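Local structure of variant surface glycoprotein MITAT 1.1 (Trypanosoma brucei brucei, 5LY9) at residues Thr4-Ala8 and Thr9-Pro13; Gln60-Gln63 and Gln64-Leu68; Gln91-Ser94 and Ala95-Ala98; Gly79-Ser82 and Tyr83-Gly87; Ile340-Thr343 and Val344-Gly347. The protein forms, as part of the whole glycoprotein, the surface coat of the parasite, one of many antigenically distinct variants whose serial expression lets the trypanosome evade the host immune response. All blocks are in the same frame, centred on the assembly; numbering follows the deposited sequence.

Contact 1 of 5, residues Thr4-Ala8 and Thr9-Pro13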
loop_
_atom_site.group_PDB
_atom_site.type_symbol
_atom_site.label_atom_id
_atom_site.label_comp_id
_atom_site.label_asym_id
_atom_site.label_seq_id
_atom_site.Cartn_x
_atom_site.Cartn_y
_atom_site.Cartn_z
ATOM N N THR A 4 38.258 14.858 6.591
ATOM C CA THR A 4 38.249 14.845 5.098
ATOM C C THR A 4 36.928 14.282 4.603
ATOM O O THR A 4 36.120 13.703 5.394
ATOM C CB THR A 4 39.447 14.116 4.546
ATOM O OG1 THR A 4 39.462 12.771 5.058
ATOM C CG2 THR A 4 40.736 14.903 4.936
ATOM N N GLY A 5 36.634 14.503 3.335
ATOM C CA GLY A 5 35.436 14.004 2.767
ATOM C C GLY A 5 35.269 12.505 2.728
ATOM O O GLY A 5 36.173 11.726 2.916
ATOM N N LEU A 6 34.063 12.116 2.431
ATOM C CA LEU A 6 33.741 10.715 2.320
ATOM C C LEU A 6 34.141 10.151 0.916
ATOM O O LEU A 6 33.737 10.710 -0.134
ATOM C CB LEU A 6 32.248 10.599 2.523
ATOM C CG LEU A 6 31.670 9.275 2.877
ATOM C CD1 LEU A 6 32.272 8.797 4.215
ATOM C CD2 LEU A 6 30.128 9.388 2.963
ATOM N N LYS A 7 34.970 9.086 0.907
ATOM C CA LYS A 7 35.363 8.433 -0.355
ATOM C C LYS A 7 34.164 7.815 -1.072
ATOM O O LYS A 7 33.215 7.373 -0.394
ATOM C CB LYS A 7 36.378 7.314 -0.117
ATOM C CG LYS A 7 37.709 7.778 0.471
ATOM C CD LYS A 7 38.505 6.540 0.872
ATOM C CE LYS A 7 39.935 6.806 1.261
ATOM N NZ LYS A 7 40.670 5.536 1.483
ATOM N N ALA A 8 34.267 7.727 -2.385
ATOM C CA ALA A 8 33.314 7.064 -3.219
ATOM C C ALA A 8 33.102 5.611 -2.828
ATOM O O ALA A 8 32.013 5.099 -3.004
ATOM C CB ALA A 8 33.751 7.177 -4.696
ATOM N N THR A 9 34.092 4.934 -2.242
ATOM C CA THR A 9 33.909 3.553 -1.781
ATOM C C THR A 9 32.800 3.507 -0.712
ATOM O O THR A 9 32.134 2.465 -0.573
ATOM C CB THR A 9 35.194 2.961 -1.183
ATOM O OG1 THR A 9 35.693 3.873 -0.231
ATOM C CG2 THR A 9 36.204 2.683 -2.229
ATOM N N ALA A 10 32.583 4.624 0.006
ATOM C CA ALA A 10 31.552 4.706 1.023
ATOM C C ALA A 10 30.242 5.261 0.519
ATOM O O ALA A 10 29.174 4.744 0.925
ATOM C CB ALA A 10 32.047 5.529 2.228
ATOM N N TRP A 11 30.247 6.319 -0.278
ATOM C CA TRP A 11 28.962 6.878 -0.757
ATOM C C TRP A 11 28.388 6.196 -1.992
ATOM O O TRP A 11 27.182 6.269 -2.243
ATOM C CB TRP A 11 29.002 8.406 -0.946
ATOM C CG TRP A 11 29.978 8.933 -1.876
ATOM C CD1 TRP A 11 31.179 9.506 -1.566
ATOM C CD2 TRP A 11 29.872 9.016 -3.306
ATOM N NE1 TRP A 11 31.802 9.909 -2.709
ATOM C CE2 TRP A 11 31.017 9.671 -3.777
ATOM C CE3 TRP A 11 28.920 8.636 -4.219
ATOM C CZ2 TRP A 11 31.242 9.865 -5.086
ATOM C CZ3 TRP A 11 29.120 8.857 -5.484
ATOM C CH2 TRP A 11 30.286 9.476 -5.944
ATOM N N LYS A 12 29.190 5.606 -2.831
ATOM C CA LYS A 12 28.599 4.935 -4.016
ATOM C C LYS A 12 27.623 3.815 -3.649
ATOM O O LYS A 12 26.528 3.750 -4.240
ATOM C CB LYS A 12 29.655 4.491 -4.995
ATOM C CG LYS A 12 30.086 5.666 -5.921
ATOM C CD LYS A 12 31.086 5.134 -6.999
ATOM C CE LYS A 12 31.555 6.328 -7.810
ATOM N NZ LYS A 12 32.471 5.905 -8.908
ATOM N N PRO A 13 27.941 3.050 -2.610
ATOM C CA PRO A 13 26.940 2.041 -2.184
ATOM C C PRO A 13 25.625 2.676 -1.699
ATOM O O PRO A 13 24.551 2.047 -1.833
ATOM C CB PRO A 13 27.654 1.288 -1.064
ATOM C CG PRO A 13 29.068 1.374 -1.442
ATOM C CD PRO A 13 29.269 2.749 -2.045
#
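Lys7 O, at the N-cap position of helix 8-21, accepts from two backbone donors of the first turn, Ala10 N at 2.8 Å and Trp11 N at 3.2 Å, and Lys12 N then bonds to Ala8 O. The indole of Trp11 folds back against Ala8: chi1 of 59° sets CG between the backbone N and the carbonyl carbon, which swings the ring toward the start of the helix. Ala8 CA lies over one face in a CH-pi contact, 3.5 Å from the centroid of the Trp11 five-membered ring, and Ala8 CB reaches Trp11 CZ2 at 3.7 Å. A small residue suits this place, where backbone and ring come so close. This is the N-terminal first turn of helix 8-21, docked on a neighbouring loop by Trp11 NE1, which donates to Val125 O. Leu6, the last residue but one before the helix, brings CG to 3.8 Å from Ala10 CB, while the Leu6 and Trp11 side chains slide past each other in opposite directions. Lys7 and Thr9 run side by side, the lysine's extended chain ending at the carbonyls of Asn179 and Thr180; Lys12 stretches along Ala8 CB to a salt bridge with Asp142.

Contact 2 of 5, residues Gln60-Gln63 and Gln64-Leu68. Unlike the reference sequence in segment 64-68: Leu65 (reference Ser).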
loop_
_atom_site.group_PDB
_atom_site.type_symbol
_atom_site.label_atom_id
_atom_site.label_comp_id
_atom_site.label_asym_id
_atom_site.label_seq_id
_atom_site.Cartn_x
_atom_site.Cartn_y
_atom_site.Cartn_z
ATOM N N GLN A 60 -24.271 -35.216 -15.381
ATOM C CA GLN A 60 -23.788 -36.374 -14.642
ATOM C C GLN A 60 -22.531 -36.113 -13.835
ATOM O O GLN A 60 -22.063 -37.003 -13.203
ATOM C CB GLN A 60 -23.585 -37.565 -15.582
ATOM C CG GLN A 60 -24.892 -38.041 -16.269
ATOM C CD GLN A 60 -26.063 -38.245 -15.307
ATOM O OE1 GLN A 60 -26.824 -37.297 -15.014
ATOM N NE2 GLN A 60 -26.233 -39.479 -14.822
ATOM N N ALA A 61 -22.039 -34.882 -13.847
ATOM C CA ALA A 61 -20.860 -34.508 -13.095
ATOM C C ALA A 61 -21.198 -33.580 -11.962
ATOM O O ALA A 61 -20.359 -32.723 -11.573
ATOM C CB ALA A 61 -19.862 -33.866 -13.999
ATOM N N LEU A 62 -22.392 -33.762 -11.419
ATOM C CA LEU A 62 -22.930 -32.807 -10.424
ATOM C C LEU A 62 -21.989 -32.692 -9.220
ATOM O O LEU A 62 -21.687 -31.552 -8.815
ATOM C CB LEU A 62 -24.342 -33.202 -9.986
ATOM C CG LEU A 62 -24.904 -32.302 -8.887
ATOM C CD1 LEU A 62 -25.016 -30.896 -9.414
ATOM C CD2 LEU A 62 -26.244 -32.799 -8.428
ATOM N N GLN A 63 -21.579 -33.822 -8.633
ATOM C CA GLN A 63 -20.796 -33.762 -7.449
ATOM C C GLN A 63 -19.371 -33.240 -7.704
ATOM O O GLN A 63 -18.875 -32.454 -6.913
ATOM C CB GLN A 63 -20.709 -35.089 -6.707
ATOM C CG GLN A 63 -22.064 -35.547 -6.151
ATOM C CD GLN A 63 -21.956 -36.898 -5.401
ATOM O OE1 GLN A 63 -20.994 -37.186 -4.740
ATOM N NE2 GLN A 63 -22.977 -37.692 -5.475
ATOM N N GLN A 64 -18.734 -33.680 -8.781
ATOM C CA GLN A 64 -17.381 -33.180 -9.146
ATOM C C GLN A 64 -17.412 -31.661 -9.346
ATOM O O GLN A 64 -16.578 -30.912 -8.833
ATOM C CB GLN A 64 -16.939 -33.817 -10.461
ATOM C CG GLN A 64 -16.739 -35.314 -10.358
ATOM C CD GLN A 64 -17.964 -36.186 -10.584
ATOM O OE1 GLN A 64 -19.111 -35.755 -10.541
ATOM N NE2 GLN A 64 -17.715 -37.482 -10.750
ATOM N N LEU A 65 -18.427 -31.190 -10.029
ATOM C CA LEU A 65 -18.485 -29.749 -10.387
ATOM C C LEU A 65 -18.903 -28.870 -9.175
ATOM O O LEU A 65 -18.398 -27.770 -8.990
ATOM C CB LEU A 65 -19.439 -29.559 -11.559
ATOM C CG LEU A 65 -18.869 -30.176 -12.860
ATOM C CD1 LEU A 65 -19.836 -29.991 -13.982
ATOM C CD2 LEU A 65 -17.581 -29.491 -13.250
ATOM N N THR A 66 -19.795 -29.386 -8.348
ATOM C CA THR A 66 -20.170 -28.718 -7.094
ATOM C C THR A 66 -18.925 -28.509 -6.230
ATOM O O THR A 66 -18.702 -27.433 -5.706
ATOM C CB THR A 66 -21.218 -29.475 -6.339
ATOM O OG1 THR A 66 -22.445 -29.497 -7.094
ATOM C CG2 THR A 66 -21.511 -28.880 -5.001
ATOM N N LEU A 67 -18.158 -29.564 -6.073
ATOM C CA LEU A 67 -16.920 -29.539 -5.324
ATOM C C LEU A 67 -15.971 -28.528 -5.857
ATOM O O LEU A 67 -15.386 -27.706 -5.094
ATOM C CB LEU A 67 -16.311 -30.905 -5.329
ATOM C CG LEU A 67 -15.003 -30.974 -4.584
ATOM C CD1 LEU A 67 -15.153 -30.632 -3.076
ATOM C CD2 LEU A 67 -14.365 -32.285 -4.778
ATOM N N LEU A 68 -15.772 -28.483 -7.189
ATOM C CA LEU A 68 -14.827 -27.562 -7.751
ATOM C C LEU A 68 -15.305 -26.110 -7.601
ATOM O O LEU A 68 -14.512 -25.233 -7.305
ATOM C CB LEU A 68 -14.565 -27.898 -9.236
ATOM C CG LEU A 68 -13.747 -29.151 -9.412
ATOM C CD1 LEU A 68 -13.819 -29.648 -10.888
ATOM C CD2 LEU A 68 -12.336 -28.974 -8.994
HETATM O O HOH W 1 -21.794 -36.539 -9.546
#
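Leu65 lies against Ala61 in the close-packed part of this first turn of helix 62-114, its CD1 3.9 Å from Ala61 CB, while Leu65 N donates to Ala61 O at 2.9 Å. Leucine here differs from the reference sequence; it is buried, filling the space between Val49, Tyr52 and Leu53 of helix 24-55 and Val319 of helix 313-321, and Tyr315 and Met318 of the latter pack on the small Ala61 methyl. Thr66 is also buried. Its OG1, anti to the carbonyl carbon (chi1 -65°), turns back to donate to Leu62 O at 2.8 Å, whereas Thr66 N reaches the same oxygen at 2.9 Å from the opposite face of the carbonyl plane. Threonine satisfies its hydroxyl within the helix in this way, which suits a buried residue packed on Met355 of the second subunit. Ala61 is the N-cap residue of this long helix, which belongs to the large N-terminal part of an A-type VSG and here also packs through Leu62 on Ala358 of the second subunit.

The glutamine flank is more polar and partly exposed, and a water takes part in it. Gln64 bends at chi2 (87°), which carries its amide back over the N-terminus until OE1 lies 3.3 Å from Ala61 CA. Gln64 OE1 accepts from a water, 3.0 Å away, that in turn takes the N-H of Gln63 at 2.9 Å. Gln64 NE2 donates to Leu303 O. Gln63 extends outward, its OE1 receiving Lys299.

Contact 3 of 5, residues Gln91-Ser94 and Ala95-Ala98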
loop_
_atom_site.group_PDB
_atom_site.type_symbol
_atom_site.label_atom_id
_atom_site.label_comp_id
_atom_site.label_asym_id
_atom_site.label_seq_id
_atom_site.Cartn_x
_atom_site.Cartn_y
_atom_site.Cartn_z
ATOM N N GLN A 91 2.548 -4.920 2.174
ATOM C CA GLN A 91 2.959 -4.214 0.934
ATOM C C GLN A 91 3.067 -2.714 1.185
ATOM O O GLN A 91 4.073 -2.090 0.833
ATOM C CB GLN A 91 2.084 -4.583 -0.213
ATOM C CG GLN A 91 2.153 -6.054 -0.587
ATOM C CD GLN A 91 1.206 -6.495 -1.668
ATOM O OE1 GLN A 91 0.292 -5.786 -2.063
ATOM N NE2 GLN A 91 1.476 -7.666 -2.207
ATOM N N ILE A 92 2.088 -2.169 1.918
ATOM C CA ILE A 92 2.177 -0.790 2.397
ATOM C C ILE A 92 3.384 -0.621 3.342
ATOM O O ILE A 92 4.147 0.397 3.247
ATOM C CB ILE A 92 0.866 -0.340 3.043
ATOM C CG1 ILE A 92 -0.216 -0.253 1.948
ATOM C CG2 ILE A 92 1.012 1.023 3.701
ATOM C CD1 ILE A 92 -1.549 0.087 2.574
ATOM N N ARG A 93 3.557 -1.563 4.240
ATOM C CA ARG A 93 4.654 -1.502 5.191
ATOM C C ARG A 93 5.994 -1.398 4.422
ATOM O O ARG A 93 6.875 -0.558 4.726
ATOM C CB ARG A 93 4.685 -2.709 6.102
ATOM C CG ARG A 93 5.767 -2.687 7.127
ATOM C CD ARG A 93 6.024 -4.055 7.692
ATOM N NE ARG A 93 7.100 -3.997 8.670
ATOM C CZ ARG A 93 7.595 -5.066 9.249
ATOM N NH1 ARG A 93 7.095 -6.293 8.992
ATOM N NH2 ARG A 93 8.531 -4.927 10.143
ATOM N N SER A 94 6.187 -2.254 3.419
ATOM C CA SER A 94 7.457 -2.255 2.705
ATOM C C SER A 94 7.642 -0.995 1.855
ATOM O O SER A 94 8.744 -0.400 1.832
ATOM C CB SER A 94 7.595 -3.496 1.805
ATOM O OG SER A 94 8.867 -3.562 1.175
ATOM N N ALA A 95 6.611 -0.593 1.152
ATOM C CA ALA A 95 6.673 0.667 0.375
ATOM C C ALA A 95 7.063 1.825 1.290
ATOM O O ALA A 95 7.977 2.573 0.948
ATOM C CB ALA A 95 5.373 0.925 -0.360
ATOM N N ARG A 96 6.458 1.958 2.457
ATOM C CA ARG A 96 6.728 3.131 3.311
ATOM C C ARG A 96 8.054 2.980 4.021
ATOM O O ARG A 96 8.720 3.998 4.305
ATOM C CB ARG A 96 5.577 3.404 4.259
ATOM C CG ARG A 96 5.393 2.454 5.420
ATOM C CD ARG A 96 6.120 3.030 6.610
ATOM N NE ARG A 96 5.902 2.369 7.926
ATOM C CZ ARG A 96 6.519 1.272 8.324
ATOM N NH1 ARG A 96 7.246 0.509 7.493
ATOM N NH2 ARG A 96 6.355 0.851 9.557
ATOM N N ALA A 97 8.475 1.754 4.285
ATOM C CA ALA A 97 9.745 1.546 4.994
ATOM C C ALA A 97 10.868 1.955 4.051
ATOM O O ALA A 97 11.824 2.697 4.442
ATOM C CB ALA A 97 9.905 0.121 5.358
ATOM N N ALA A 98 10.758 1.491 2.821
ATOM C CA ALA A 98 11.786 1.856 1.815
ATOM C C ALA A 98 11.810 3.364 1.570
ATOM O O ALA A 98 12.908 3.962 1.533
ATOM C CB ALA A 98 11.535 1.124 0.486
#
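Arg96 NH1 reaches back to Arg93 O at 3.0 Å, a weak bond bent to 126° at the hydrogen. The same carbonyl also receives Ala97 N at 2.8 Å, the regular helical bond, so one oxygen is approached by a side chain and a backbone donor. The return of the guanidinium depends on two torsions: chi1 of 73° puts CG between the backbone N and the carbonyl carbon, and the chain bends again at chi2. That path holds Arg96 CG 3.2 Å from Ile92 O and brings NH1 to 3.5 Å from Arg93 CG.

Arg93 takes a different course. Extended from CG to NE, it crosses its neighbour obliquely, with the two guanidinium planes 72° apart. Although Arg93 NE and Arg96 NH1 are 4.7 Å from each other, both groups gather round one carboxylate: each forms a salt bridge to Glu248, and Arg93 NH2 has a second in Glu251. These acids probably offset the clustering of positive charge. Arginine suits both sites because its several N-H groups can serve more than one acceptor, and Arg96 NH2 also donates to Pro150 O of the second subunit.

Small residues pack on the neighbouring helices. Ala97 and Ser94 lie against Ala252 of helix 244-254, with Ser94 OG bonded to Glu256, while Ala95 and Ala98 meet Ser25 and Val24 of helix 24-55. This part of helix 62-114 packs against both helices, and Ile92 and Ala95 face Met28 and Ile92, respectively, of the second subunit.

Contact 4 of 5, residues Gly79-Ser82 and Tyr83-Gly87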
loop_
_atom_site.group_PDB
_atom_site.type_symbol
_atom_site.label_atom_id
_atom_site.label_comp_id
_atom_site.label_asym_id
_atom_site.label_seq_id
_atom_site.Cartn_x
_atom_site.Cartn_y
_atom_site.Cartn_z
ATOM N N GLY A 79 -8.936 -15.757 -0.144
ATOM C CA GLY A 79 -7.809 -14.942 -0.671
ATOM C C GLY A 79 -8.004 -13.437 -0.493
ATOM O O GLY A 79 -7.102 -12.716 0.021
ATOM N N LEU A 80 -9.208 -12.968 -0.847
ATOM C CA LEU A 80 -9.505 -11.546 -0.693
ATOM C C LEU A 80 -9.475 -11.153 0.802
ATOM O O LEU A 80 -8.932 -10.112 1.140
ATOM C CB LEU A 80 -10.849 -11.160 -1.355
ATOM C CG LEU A 80 -11.156 -9.651 -1.445
ATOM C CD1 LEU A 80 -10.082 -8.816 -2.162
ATOM C CD2 LEU A 80 -12.507 -9.406 -2.144
ATOM N N GLU A 81 -10.101 -11.969 1.666
ATOM C CA GLU A 81 -9.998 -11.732 3.088
ATOM C C GLU A 81 -8.583 -11.696 3.589
ATOM O O GLU A 81 -8.266 -10.831 4.421
ATOM C CB GLU A 81 -10.817 -12.794 3.841
ATOM C CG GLU A 81 -10.827 -12.648 5.361
ATOM C CD GLU A 81 -11.598 -11.470 5.905
ATOM O OE1 GLU A 81 -12.100 -10.622 5.175
ATOM O OE2 GLU A 81 -11.645 -11.365 7.148
ATOM N N SER A 82 -7.743 -12.642 3.177
ATOM C CA SER A 82 -6.340 -12.675 3.596
ATOM C C SER A 82 -5.580 -11.421 3.089
ATOM O O SER A 82 -4.723 -10.896 3.806
ATOM C CB SER A 82 -5.597 -13.894 3.088
ATOM O OG SER A 82 -6.102 -15.109 3.662
ATOM N N TYR A 83 -5.867 -10.966 1.880
ATOM C CA TYR A 83 -5.242 -9.732 1.404
ATOM C C TYR A 83 -5.655 -8.523 2.319
ATOM O O TYR A 83 -4.839 -7.722 2.732
ATOM C CB TYR A 83 -5.589 -9.437 -0.070
ATOM C CG TYR A 83 -4.724 -8.317 -0.643
ATOM C CD1 TYR A 83 -3.375 -8.406 -0.635
ATOM C CD2 TYR A 83 -5.279 -7.216 -1.162
ATOM C CE1 TYR A 83 -2.574 -7.391 -1.174
ATOM C CE2 TYR A 83 -4.504 -6.186 -1.680
ATOM C CZ TYR A 83 -3.163 -6.311 -1.705
ATOM O OH TYR A 83 -2.390 -5.283 -2.214
ATOM N N LYS A 84 -6.916 -8.442 2.676
ATOM C CA LYS A 84 -7.360 -7.386 3.562
ATOM C C LYS A 84 -6.724 -7.431 4.919
ATOM O O LYS A 84 -6.236 -6.397 5.402
ATOM C CB LYS A 84 -8.893 -7.426 3.732
ATOM C CG LYS A 84 -9.433 -6.273 4.604
ATOM C CD LYS A 84 -10.977 -6.359 4.779
ATOM C CE LYS A 84 -11.387 -7.443 5.712
ATOM N NZ LYS A 84 -12.889 -7.557 5.844
ATOM N N THR A 85 -6.748 -8.620 5.531
ATOM C CA THR A 85 -6.372 -8.717 6.908
ATOM C C THR A 85 -4.857 -8.814 7.150
ATOM O O THR A 85 -4.428 -8.378 8.178
ATOM C CB THR A 85 -7.050 -9.892 7.615
ATOM O OG1 THR A 85 -6.619 -11.070 6.977
ATOM C CG2 THR A 85 -8.510 -9.779 7.512
ATOM N N MET A 86 -4.092 -9.258 6.183
ATOM C CA MET A 86 -2.661 -9.487 6.347
ATOM C C MET A 86 -1.816 -8.978 5.177
ATOM O O MET A 86 -0.809 -8.309 5.390
ATOM C CB MET A 86 -2.422 -10.983 6.545
ATOM C CG MET A 86 -3.127 -11.523 7.777
ATOM S SD MET A 86 -2.274 -11.183 9.320
ATOM C CE MET A 86 -2.865 -9.695 10.075
ATOM N N GLY A 87 -2.196 -9.317 3.954
ATOM C CA GLY A 87 -1.345 -9.086 2.793
ATOM C C GLY A 87 -1.075 -7.630 2.443
ATOM O O GLY A 87 0.077 -7.208 2.161
HETATM O O HOH W 2 -12.855 -9.243 8.122
#
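Glu81 and Lys84 form a salt bridge one turn apart, OE1 to NZ at 3.2 Å, in which the hydrogen bond itself is weak. A water completes the pair: it donates to Glu81 OE2 at 2.6 Å and accepts from Lys84 NZ at 2.8 Å. The two chains cross, and both bend, the glutamate at chi2 (70°) and the lysine at chi3 (74°), their ends coming to the same side of the helix. Their stronger polar partner is Gln40 of the second subunit, whose amide serves both charges, NE2 donating to Glu81 OE1 and OE1 accepting from Lys84 NZ. Thr85 CG2 lies 3.5 Å from Glu81 OE2, a methyl beside the carboxylate.

Along the backbone, Tyr83, Lys84 and Thr85 donate to Gly79, Leu80 and Glu81 in alpha-helical register. Ser82 O then accepts two N-H groups, Met86 N at 3.0 Å and Gly87 N at 3.0 Å, the latter straighter, at 168°, which marks a wider pi-type turn. Gly87 suits the turn because a side chain there would run into Tyr83 CD1. Ser82 OG is satisfied by Gly78 O, and the tyrosine hydroxyl by Gln91.

With both charges sharing a water and a single amide of the partner chain, the opposite charges of this cluster in helix 62-114 probably balance, and it is hydrogen-bonded to the second subunit through that amide.

Contact 5 of 5, residues Ile340-Thr343 and Val344-Gly347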
loop_
_atom_site.group_PDB
_atom_site.type_symbol
_atom_site.label_atom_id
_atom_site.label_comp_id
_atom_site.label_asym_id
_atom_site.label_seq_id
_atom_site.Cartn_x
_atom_site.Cartn_y
_atom_site.Cartn_z
ATOM N N ILE A 340 -13.907 -16.464 -21.871
ATOM C CA ILE A 340 -14.557 -15.303 -21.229
ATOM C C ILE A 340 -13.868 -15.209 -19.870
ATOM O O ILE A 340 -13.954 -16.144 -19.090
ATOM C CB ILE A 340 -16.079 -15.564 -21.000
ATOM C CG1 ILE A 340 -16.777 -15.837 -22.336
ATOM C CG2 ILE A 340 -16.707 -14.395 -20.280
ATOM C CD1 ILE A 340 -18.196 -16.377 -22.279
ATOM N N HIS A 341 -13.125 -14.163 -19.654
ATOM C CA HIS A 341 -12.312 -14.026 -18.413
ATOM C C HIS A 341 -12.764 -12.861 -17.493
ATOM O O HIS A 341 -12.410 -12.857 -16.307
ATOM C CB HIS A 341 -10.842 -13.845 -18.801
ATOM C CG HIS A 341 -10.561 -12.555 -19.497
ATOM N ND1 HIS A 341 -10.352 -11.363 -18.822
ATOM C CD2 HIS A 341 -10.517 -12.255 -20.818
ATOM C CE1 HIS A 341 -10.221 -10.383 -19.703
ATOM N NE2 HIS A 341 -10.276 -10.905 -20.923
ATOM N N ASP A 342 -13.540 -11.925 -18.029
ATOM C CA ASP A 342 -13.884 -10.727 -17.300
ATOM C C ASP A 342 -14.889 -11.056 -16.229
ATOM O O ASP A 342 -15.971 -11.584 -16.539
ATOM C CB ASP A 342 -14.414 -9.681 -18.240
ATOM C CG ASP A 342 -14.734 -8.399 -17.543
ATOM O OD1 ASP A 342 -13.794 -7.616 -17.215
ATOM O OD2 ASP A 342 -15.909 -8.193 -17.229
ATOM N N THR A 343 -14.584 -10.690 -14.982
ATOM C CA THR A 343 -15.477 -11.026 -13.896
ATOM C C THR A 343 -16.826 -10.366 -13.966
ATOM O O THR A 343 -17.795 -10.941 -13.546
ATOM C CB THR A 343 -14.897 -10.771 -12.489
ATOM O OG1 THR A 343 -14.540 -9.420 -12.391
ATOM C CG2 THR A 343 -13.646 -11.618 -12.273
ATOM N N VAL A 344 -16.893 -9.148 -14.446
ATOM C CA VAL A 344 -18.184 -8.480 -14.568
ATOM C C VAL A 344 -19.038 -9.201 -15.596
ATOM O O VAL A 344 -20.226 -9.524 -15.362
ATOM C CB VAL A 344 -18.000 -6.973 -14.972
ATOM C CG1 VAL A 344 -19.337 -6.361 -15.309
ATOM C CG2 VAL A 344 -17.364 -6.275 -13.826
ATOM N N GLU A 345 -18.451 -9.490 -16.743
ATOM C CA GLU A 345 -19.174 -10.307 -17.732
ATOM C C GLU A 345 -19.665 -11.624 -17.216
ATOM O O GLU A 345 -20.797 -12.010 -17.500
ATOM C CB GLU A 345 -18.313 -10.625 -18.954
ATOM C CG GLU A 345 -18.028 -9.381 -19.775
ATOM C CD GLU A 345 -17.168 -9.641 -21.019
ATOM O OE1 GLU A 345 -17.040 -10.824 -21.455
ATOM O OE2 GLU A 345 -16.556 -8.606 -21.531
ATOM N N LEU A 346 -18.809 -12.320 -16.479
ATOM C CA LEU A 346 -19.181 -13.647 -15.972
ATOM C C LEU A 346 -20.292 -13.555 -14.957
ATOM O O LEU A 346 -21.197 -14.349 -14.950
ATOM C CB LEU A 346 -17.974 -14.350 -15.375
ATOM C CG LEU A 346 -17.029 -14.799 -16.485
ATOM C CD1 LEU A 346 -15.687 -15.119 -15.856
ATOM C CD2 LEU A 346 -17.525 -16.035 -17.298
ATOM N N GLY A 347 -20.214 -12.546 -14.077
ATOM C CA GLY A 347 -21.307 -12.228 -13.158
ATOM C C GLY A 347 -22.659 -12.006 -13.847
ATOM O O GLY A 347 -23.692 -12.510 -13.378
HETATM O O HOH W 3 -14.106 -11.759 -20.974
#
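Ile340 and Leu346 cross at an angle, CG2 of the isoleucine meeting CD2 of the leucine at 3.5 Å. Leu346 CG, anti to its carbonyl carbon (chi1 -73°), leans back over the helix start, 3.4 Å from Asp342 O, and its side chain also packs on Ala44, Tyr47, Lys48 and Ile51 of helix 24-55. Branched apolar chains suit this buried joint between loop and helix. Glu345 also crosses Ile340, its OE1 3.8 Å from Ile340 CG2, and extends to a salt bridge with Arg331. Water links the same OE1 to Asp342 N, accepting from the amide at 3.0 Å.

The Asp342 carboxylate is turned toward the first turn by chi1 of -178°, and OD2 receives Glu345 N at 2.9 Å through its anti lone pair, almost straight at 169°. Asp342 OD2 and Glu345 OE2 come within 4.4 Å of each other; Arg331 and the helix N-terminus would probably ease the repulsion. The backbone follows on, Leu346 N to Asp342 O and Gly347 N to Thr343 O. Thr343 and Val344 face Asn77 and Gly78 of the second subunit. An aspartate N-cap, with an apolar contact between Ile340 before it and Leu346 after it, is the arrangement of a capped helix N-terminus, here that of helix 343-367.

In the fold
Contacts 2, 4 and 3 follow one another along helix 62-114, with centres 28 Å apart from contact 2 to contact 4 and 17 Å from contact 4 to contact 3. The last two touch: Tyr83 OH and Gln91 OE1 are 2.7 Å apart, probably hydrogen-bonded. Contact 1 lies at the other end of the elongated molecule from contact 2, their centres 66 Å apart, and the centres of contacts 4 and 5 are 22 Å apart. Contacts 2 to 5 all meet the second subunit, whereas contact 1 does not. The protein-linked glycan is near contacts 2 and 5, a sugar lying about 8 Å from the Leu65 side chain and about 6 Å from that of His341.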